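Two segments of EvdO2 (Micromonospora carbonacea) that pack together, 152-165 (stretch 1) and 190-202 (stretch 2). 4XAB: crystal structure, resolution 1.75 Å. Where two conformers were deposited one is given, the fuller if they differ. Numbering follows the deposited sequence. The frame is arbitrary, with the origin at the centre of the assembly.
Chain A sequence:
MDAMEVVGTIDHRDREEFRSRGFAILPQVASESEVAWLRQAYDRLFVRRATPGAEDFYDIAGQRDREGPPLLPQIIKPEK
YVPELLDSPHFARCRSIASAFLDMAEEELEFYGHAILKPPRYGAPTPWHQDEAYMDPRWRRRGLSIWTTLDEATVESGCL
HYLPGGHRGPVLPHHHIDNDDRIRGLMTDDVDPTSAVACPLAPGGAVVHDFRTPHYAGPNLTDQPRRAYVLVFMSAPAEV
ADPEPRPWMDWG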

ATOM      1  N   GLU A 152     -12.431  -8.066  -4.455  1.00 17.33           N
ATOM      2  CA  GLU A 152     -12.714  -7.043  -5.453  1.00 18.97           C
ATOM      3  C   GLU A 152     -12.399  -5.674  -4.848  1.00 18.76           C
ATOM      4  O   GLU A 152     -12.763  -5.398  -3.700  1.00 20.40           O
ATOM      5  CB  GLU A 152     -14.174  -7.079  -5.928  1.00 19.02           C
ATOM      6  CG  GLU A 152     -14.442  -6.015  -6.995  1.00 24.74           C
ATOM      7  CD  GLU A 152     -15.845  -6.056  -7.572  1.00 30.70           C
ATOM      8  OE1 GLU A 152     -16.772  -6.537  -6.888  1.00 31.61           O
ATOM      9  OE2 GLU A 152     -16.020  -5.588  -8.719  1.00 31.47           O
ATOM     10  N   ALA A 153     -11.723  -4.829  -5.614  1.00 15.59           N
ATOM     11  CA  ALA A 153     -11.473  -3.463  -5.198  1.00 13.48           C
ATOM     12  C   ALA A 153     -12.113  -2.515  -6.197  1.00 18.88           C
ATOM     13  O   ALA A 153     -11.771  -2.523  -7.375  1.00 20.19           O
ATOM     14  CB  ALA A 153      -9.994  -3.197  -5.086  1.00 12.84           C
ATOM     15  N   THR A 154     -13.070  -1.727  -5.728  1.00 17.53           N
ATOM     16  CA  THR A 154     -13.750  -0.764  -6.588  1.00 14.40           C
ATOM     17  C   THR A 154     -13.613   0.635  -6.020  1.00 16.74           C
ATOM     18  O   THR A 154     -13.119   0.818  -4.903  1.00 19.22           O
ATOM     19  CB  THR A 154     -15.242  -1.074  -6.718  1.00 18.79           C
ATOM     20  OG1 THR A 154     -15.850  -0.900  -5.431  1.00 21.02           O
ATOM     21  CG2 THR A 154     -15.451  -2.497  -7.177  1.00 20.02           C
ATOM     22  N   VAL A 155     -14.094   1.626  -6.758  1.00 17.34           N
ATOM     23  CA  VAL A 155     -14.029   2.976  -6.231  1.00 21.35           C
ATOM     24  C   VAL A 155     -14.847   3.048  -4.945  1.00 23.49           C
ATOM     25  O   VAL A 155     -14.414   3.655  -3.968  1.00 27.01           O
ATOM     26  CB  VAL A 155     -14.505   4.023  -7.246  1.00 19.99           C
ATOM     27  CG1 VAL A 155     -14.687   5.360  -6.564  1.00 24.51           C
ATOM     28  CG2 VAL A 155     -13.471   4.148  -8.377  1.00 18.81           C
ATOM     29  N   GLU A 156     -15.988   2.367  -4.921  1.00 22.48           N
ATOM     30  CA  GLU A 156     -16.860   2.420  -3.754  1.00 21.24           C
ATOM     31  C   GLU A 156     -16.376   1.574  -2.584  1.00 20.69           C
ATOM     32  O   GLU A 156     -16.852   1.739  -1.467  1.00 25.77           O
ATOM     33  CB  GLU A 156     -18.273   1.989  -4.132  1.00 29.37           C
ATOM     34  CG  GLU A 156     -18.974   2.959  -5.048  1.00 43.84           C
ATOM     35  CD  GLU A 156     -20.426   2.598  -5.258  1.00 62.51           C
ATOM     36  OE1 GLU A 156     -21.140   3.381  -5.922  1.00 69.06           O
ATOM     37  OE2 GLU A 156     -20.850   1.530  -4.760  1.00 68.44           O
ATOM     38  N   SER A 157     -15.435   0.667  -2.818  1.00 22.32           N
ATOM     39  CA  SER A 157     -14.948  -0.180  -1.732  1.00 17.95           C
ATOM     40  C   SER A 157     -13.607   0.323  -1.203  1.00 23.60           C
ATOM     41  O   SER A 157     -13.059  -0.227  -0.252  1.00 26.88           O
ATOM     42  CB  SER A 157     -14.832  -1.636  -2.195  1.00 24.57           C
ATOM     43  OG  SER A 157     -13.665  -1.815  -2.977  1.00 22.69           O
ATOM     44  N   GLY A 158     -13.086   1.371  -1.831  1.00 25.03           N
ATOM     45  CA  GLY A 158     -11.840   1.977  -1.395  1.00 25.56           C
ATOM     46  C   GLY A 158     -10.585   1.584  -2.159  1.00 27.77           C
ATOM     47  O   GLY A 158      -9.515   1.450  -1.570  1.00 27.82           O
ATOM     48  N   CYS A 159     -10.697   1.408  -3.475  1.00 17.49           N
ATOM     49  CA  CYS A 159      -9.508   1.146  -4.283  1.00 18.35           C
ATOM     50  C   CYS A 159      -8.623   2.393  -4.305  1.00 16.55           C
ATOM     51  O   CYS A 159      -9.039   3.466  -3.877  1.00 16.92           O
ATOM     52  CB  CYS A 159      -9.892   0.727  -5.706  1.00 22.42           C
ATOM     53  SG  CYS A 159     -10.494   2.061  -6.741  1.00 18.75           S
ATOM     54  N   LEU A 160      -7.392   2.240  -4.783  1.00 15.84           N
ATOM     55  CA  LEU A 160      -6.450   3.350  -4.857  1.00 14.83           C
ATOM     56  C   LEU A 160      -6.696   4.210  -6.086  1.00 16.31           C
ATOM     57  O   LEU A 160      -7.135   3.724  -7.127  1.00 15.67           O
ATOM     58  CB  LEU A 160      -5.003   2.830  -4.884  1.00 16.76           C
ATOM     59  CG  LEU A 160      -4.604   2.050  -3.626  1.00 24.59           C
ATOM     60  CD1 LEU A 160      -3.129   1.684  -3.621  1.00 24.74           C
ATOM     61  CD2 LEU A 160      -4.952   2.845  -2.396  1.00 29.72           C
ATOM     62  N   HIS A 161      -6.385   5.489  -5.936  1.00 14.90           N
ATOM     63  CA  HIS A 161      -6.386   6.464  -7.010  1.00 11.79           C
ATOM     64  C   HIS A 161      -4.998   7.076  -7.045  1.00 13.54           C
ATOM     65  O   HIS A 161      -4.407   7.302  -5.992  1.00 14.41           O
ATOM     66  CB  HIS A 161      -7.409   7.577  -6.772  1.00 13.67           C
ATOM     67  CG  HIS A 161      -8.809   7.096  -6.539  1.00 16.18           C
ATOM     68  ND1 HIS A 161      -9.886   7.581  -7.251  1.00 21.08           N
ATOM     69  CD2 HIS A 161      -9.321   6.236  -5.626  1.00 15.03           C
ATOM     70  CE1 HIS A 161     -10.996   7.013  -6.811  1.00 23.80           C
ATOM     71  NE2 HIS A 161     -10.680   6.189  -5.827  1.00 18.07           N
ATOM     72  N   TYR A 162      -4.508   7.390  -8.234  1.00 12.86           N
ATOM     73  CA  TYR A 162      -3.178   7.985  -8.384  1.00 10.90           C
ATOM     74  C   TYR A 162      -3.166   9.308  -9.129  1.00 14.71           C
ATOM     75  O   TYR A 162      -4.060   9.591  -9.919  1.00 14.58           O
ATOM     76  CB  TYR A 162      -2.259   7.025  -9.139  1.00 11.29           C
ATOM     77  CG  TYR A 162      -2.002   5.739  -8.427  1.00 11.83           C
ATOM     78  CD1 TYR A 162      -2.612   4.565  -8.842  1.00 16.67           C
ATOM     79  CD2 TYR A 162      -1.136   5.685  -7.357  1.00 12.81           C
ATOM     80  CE1 TYR A 162      -2.356   3.377  -8.211  1.00 16.58           C
ATOM     81  CE2 TYR A 162      -0.889   4.517  -6.709  1.00 13.45           C
ATOM     82  CZ  TYR A 162      -1.504   3.354  -7.135  1.00 16.49           C
ATOM     83  OH  TYR A 162      -1.239   2.169  -6.488  1.00 19.58           O
ATOM     84  N   LEU A 163      -2.120  10.104  -8.894  1.00 14.31           N
ATOM     85  CA  LEU A 163      -1.838  11.258  -9.744  1.00 12.73           C
ATOM     86  C   LEU A 163      -0.764  10.876 -10.751  1.00 13.59           C
ATOM     87  O   LEU A 163       0.412  10.823 -10.398  1.00 16.23           O
ATOM     88  CB  LEU A 163      -1.365  12.463  -8.918  1.00 16.70           C
ATOM     89  CG  LEU A 163      -1.142  13.697  -9.793  1.00 23.06           C
ATOM     90  CD1 LEU A 163      -2.476  14.280 -10.201  1.00 21.48           C
ATOM     91  CD2 LEU A 163      -0.282  14.748  -9.087  1.00 27.42           C
ATOM     92  N   PRO A 164      -1.161  10.591 -12.005  1.00 15.98           N
ATOM     93  CA  PRO A 164      -0.185  10.140 -13.003  1.00 12.77           C
ATOM     94  C   PRO A 164       0.946  11.137 -13.188  1.00 15.54           C
ATOM     95  O   PRO A 164       0.689  12.334 -13.348  1.00 20.15           O
ATOM     96  CB  PRO A 164      -1.013  10.026 -14.289  1.00 15.11           C
ATOM     97  CG  PRO A 164      -2.433   9.847 -13.820  1.00 15.56           C
ATOM     98  CD  PRO A 164      -2.527  10.679 -12.563  1.00 14.17           C
ATOM     99  N   GLY A 165       2.177  10.636 -13.165  1.00 16.21           N
ATOM    100  CA  GLY A 165       3.330  11.468 -13.427  1.00 17.72           C
ATOM    101  C   GLY A 165       3.829  12.179 -12.191  1.00 16.72           C
ATOM    102  O   GLY A 165       4.883  12.816 -12.223  1.00 16.33           O
ATOM    103  N   ASP A 190      -2.357  19.267  -1.940  1.00 21.18           N
ATOM    104  CA  ASP A 190      -1.834  19.760  -3.203  1.00 19.23           C
ATOM    105  C   ASP A 190      -1.921  18.763  -4.342  1.00 27.69           C
ATOM    106  O   ASP A 190      -1.014  18.667  -5.168  1.00 31.91           O
ATOM    107  CB  ASP A 190      -0.388  20.225  -2.985  1.00 21.43           C
ATOM    108  CG  ASP A 190      -0.318  21.469  -2.110  1.00 31.15           C
ATOM    109  OD1 ASP A 190      -1.047  22.434  -2.412  1.00 35.75           O
ATOM    110  OD2 ASP A 190       0.432  21.484  -1.108  1.00 33.44           O
ATOM    111  N   VAL A 191      -3.035  18.032  -4.393  1.00 21.83           N
ATOM    112  CA  VAL A 191      -3.351  17.184  -5.536  1.00 22.23           C
ATOM    113  C   VAL A 191      -4.716  17.590  -6.086  1.00 25.92           C
ATOM    114  O   VAL A 191      -5.663  17.770  -5.326  1.00 27.55           O
ATOM    115  CB  VAL A 191      -3.374  15.673  -5.167  1.00 20.27           C
ATOM    116  CG1 VAL A 191      -3.799  14.829  -6.373  1.00 23.35           C
ATOM    117  CG2 VAL A 191      -2.012  15.221  -4.661  1.00 18.55           C
ATOM    118  N   ASP A 192      -4.807  17.746  -7.399  1.00 26.14           N
ATOM    119  CA  ASP A 192      -6.076  18.064  -8.044  1.00 27.15           C
ATOM    120  C   ASP A 192      -6.823  16.764  -8.342  1.00 24.72           C
ATOM    121  O   ASP A 192      -6.400  15.999  -9.200  1.00 24.91           O
ATOM    122  CB  ASP A 192      -5.825  18.862  -9.324  1.00 33.50           C
ATOM    123  CG  ASP A 192      -7.104  19.342  -9.987  1.00 38.91           C
ATOM    124  OD1 ASP A 192      -8.212  18.995  -9.522  1.00 37.79           O
ATOM    125  OD2 ASP A 192      -6.988  20.069 -10.992  1.00 48.45           O
ATOM    126  N   PRO A 193      -7.935  16.518  -7.631  1.00 28.33           N
ATOM    127  CA  PRO A 193      -8.679  15.260  -7.752  1.00 32.59           C
ATOM    128  C   PRO A 193      -9.185  14.990  -9.167  1.00 30.66           C
ATOM    129  O   PRO A 193      -9.372  13.831  -9.510  1.00 23.87           O
ATOM    130  CB  PRO A 193      -9.858  15.450  -6.786  1.00 39.64           C
ATOM    131  CG  PRO A 193      -9.429  16.534  -5.860  1.00 41.16           C
ATOM    132  CD  PRO A 193      -8.576  17.442  -6.684  1.00 30.66           C
ATOM    133  N   THR A 194      -9.395  16.026  -9.978  1.00 32.56           N
ATOM    134  CA  THR A 194      -9.860  15.807 -11.345  1.00 38.20           C
ATOM    135  C   THR A 194      -8.754  15.238 -12.225  1.00 35.92           C
ATOM    136  O   THR A 194      -9.016  14.787 -13.335  1.00 31.20           O
ATOM    137  CB  THR A 194     -10.387  17.098 -11.996  1.00 47.00           C
ATOM    138  OG1 THR A 194      -9.293  17.847 -12.546  1.00 46.94           O
ATOM    139  CG2 THR A 194     -11.111  17.932 -10.975  1.00 47.63           C
ATOM    140  N   SER A 195      -7.518  15.270 -11.730  1.00 30.25           N
ATOM    141  CA  SER A 195      -6.387  14.690 -12.451  1.00 27.00           C
ATOM    142  C   SER A 195      -6.156  13.233 -12.050  1.00 17.57           C
ATOM    143  O   SER A 195      -5.349  12.535 -12.655  1.00 22.99           O
ATOM    144  CB  SER A 195      -5.124  15.504 -12.201  1.00 31.38           C
ATOM    145  OG  SER A 195      -5.340  16.873 -12.484  1.00 35.52           O
ATOM    146  N   ALA A 196      -6.891  12.772 -11.048  1.00 20.65           N
ATOM    147  CA  ALA A 196      -6.689  11.426 -10.518  1.00 19.03           C
ATOM    148  C   ALA A 196      -7.202  10.333 -11.449  1.00 19.40           C
ATOM    149  O   ALA A 196      -8.152  10.522 -12.226  1.00 20.17           O
ATOM    150  CB  ALA A 196      -7.361  11.284  -9.150  1.00 19.10           C
ATOM    151  N   VAL A 197      -6.573   9.172 -11.341  1.00 14.85           N
ATOM    152  CA  VAL A 197      -6.986   7.991 -12.077  0.83 14.99           C
ATOM    153  C   VAL A 197      -7.208   6.843 -11.095  1.00 16.97           C
ATOM    154  O   VAL A 197      -6.346   6.569 -10.272  1.00 16.77           O
ATOM    155  CB  VAL A 197      -5.926   7.612 -13.144  0.83 14.11           C
ATOM    156  CG1 VAL A 197      -6.282   6.296 -13.778  0.83 20.52           C
ATOM    157  CG2 VAL A 197      -5.833   8.712 -14.205  0.83 13.44           C
ATOM    158  N   ALA A 198      -8.364   6.178 -11.165  1.00 12.81           N
ATOM    159  CA  ALA A 198      -8.663   5.104 -10.217  1.00 14.32           C
ATOM    160  C   ALA A 198      -8.225   3.762 -10.762  1.00 16.67           C
ATOM    161  O   ALA A 198      -8.249   3.552 -11.970  1.00 15.09           O
ATOM    162  CB  ALA A 198     -10.169   5.067  -9.882  1.00 16.75           C
ATOM    163  N   CYS A 199      -7.867   2.856  -9.856  1.00 16.25           N
ATOM    164  CA  CYS A 199      -7.366   1.538 -10.225  1.00 16.11           C
ATOM    165  C   CYS A 199      -8.152   0.404  -9.579  1.00 14.20           C
ATOM    166  O   CYS A 199      -7.660  -0.256  -8.656  1.00 16.40           O
ATOM    167  CB  CYS A 199      -5.886   1.423  -9.848  1.00 16.13           C
ATOM    168  SG  CYS A 199      -4.858   2.457 -10.898  1.00 18.81           S
ATOM    169  N   PRO A 200      -9.374   0.157 -10.073  1.00 17.01           N
ATOM    170  CA  PRO A 200     -10.095  -1.006  -9.552  1.00 16.51           C
ATOM    171  C   PRO A 200      -9.384  -2.308  -9.920  1.00 14.42           C
ATOM    172  O   PRO A 200      -8.642  -2.353 -10.907  1.00 17.93           O
ATOM    173  CB  PRO A 200     -11.462  -0.898 -10.227  1.00 18.10           C
ATOM    174  CG  PRO A 200     -11.615   0.567 -10.534  1.00 20.42           C
ATOM    175  CD  PRO A 200     -10.223   0.969 -10.962  1.00 17.03           C
ATOM    176  N   LEU A 201      -9.596  -3.336  -9.104  1.00 14.05           N
ATOM    177  CA  LEU A 201      -8.932  -4.625  -9.251  1.00 12.07           C
ATOM    178  C   LEU A 201      -9.885  -5.751  -8.948  1.00 14.66           C
ATOM    179  O   LEU A 201     -10.819  -5.592  -8.162  1.00 15.61           O
ATOM    180  CB  LEU A 201      -7.740  -4.747  -8.309  1.00 14.05           C
ATOM    181  CG  LEU A 201      -6.607  -3.744  -8.521  1.00 15.05           C
ATOM    182  CD1 LEU A 201      -5.611  -3.888  -7.396  1.00 16.84           C
ATOM    183  CD2 LEU A 201      -5.915  -3.937  -9.883  1.00 15.85           C
ATOM    184  N   ALA A 202      -9.624  -6.898  -9.559  1.00 13.61           N
ATOM    185  CA  ALA A 202     -10.286  -8.135  -9.178  1.00 14.63           C
ATOM    186  C   ALA A 202      -9.411  -8.817  -8.124  1.00 15.47           C
ATOM    187  O   ALA A 202      -8.241  -8.441  -7.961  1.00 16.91           O
ATOM    188  CB  ALA A 202     -10.480  -9.023 -10.399  1.00 13.72           C
TER
HETATM  189  O   HOH W   1      -6.567  -0.214  -6.117  1.00 17.98           O

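At the apolar centre of the contact, the methyl group of Ala 198 lies over one face of the His 161 ring, with CB of Ala 198 3.9 Å from the ring centroid and 24° off its normal, a CH-pi contact; its nearest ring atom is ND1 of His 161, 3.6 Å from CB of Ala 198. The same methyl meets Val 155, whose CG2 comes within 3.7 Å of CB of Ala 198, so one small side chain packs against His 161 and Val 155, and more loosely against Cys 159, whose SG is 4.4 Å from CB of Ala 198. Cys 159 points toward stretch 2, and its SG lies 4.2 Å from CG of Pro 200. The side chains of Tyr 162 and Val 197 emerge on the face of the sheet opposite that of His 161 and Ala 198. Here SG of Cys 199 approaches the edge of the Tyr 162 ring, near its plane and 3.7 Å from CD1 of Tyr 162; the hydroxyl of Tyr 162 is hydrogen-bonded elsewhere in the structure.

Farther along, Leu 163 leaves its backbone sideways, but its end turns nearer to stretch 2: CD1 of Leu 163 reaches CB of Ser 195 at 3.5 Å and CG1 of Val 191 at 4.1 Å. Pro 164 follows, its CG 3.6 Å from CG2 of Val 197.

The backbones beneath these side chains run antiparallel. Tyr 162 and Val 197 form a reciprocal pair, N of Tyr 162 donating to O of Val 197 and N of Val 197 to O of Tyr 162, both at 2.9 Å. The neighbouring pair, His 161 and Ala 198, is not hydrogen-bonded, and its CA atoms stand 4.2 Å apart, against 5.3 Å between those of Tyr 162 and Val 197. N of Cys 199 continues the ladder to O of Leu 160 at 3.0 Å. Beyond it a water bridges the two stretches, accepting from N of Leu 160 at 2.9 Å and donating to O of Cys 199 at 2.8 Å; it takes the place of a direct bond between these two groups.

Residues 156 to 158 of stretch 1 then loop out of reach of stretch 2. The turn is held by N of Cys 159 donating to O of Thr 154 at 2.9 Å and by N of Thr 154 donating to OG of Ser 157 at 2.8 Å. Past the bulge the pairing resumes as a single bridge: N of Ala 153 donates to O of Leu 201 at 2.8 Å, nearly straight at 175°, and N of Leu 201 returns the bond to O of Ala 153 at 2.9 Å.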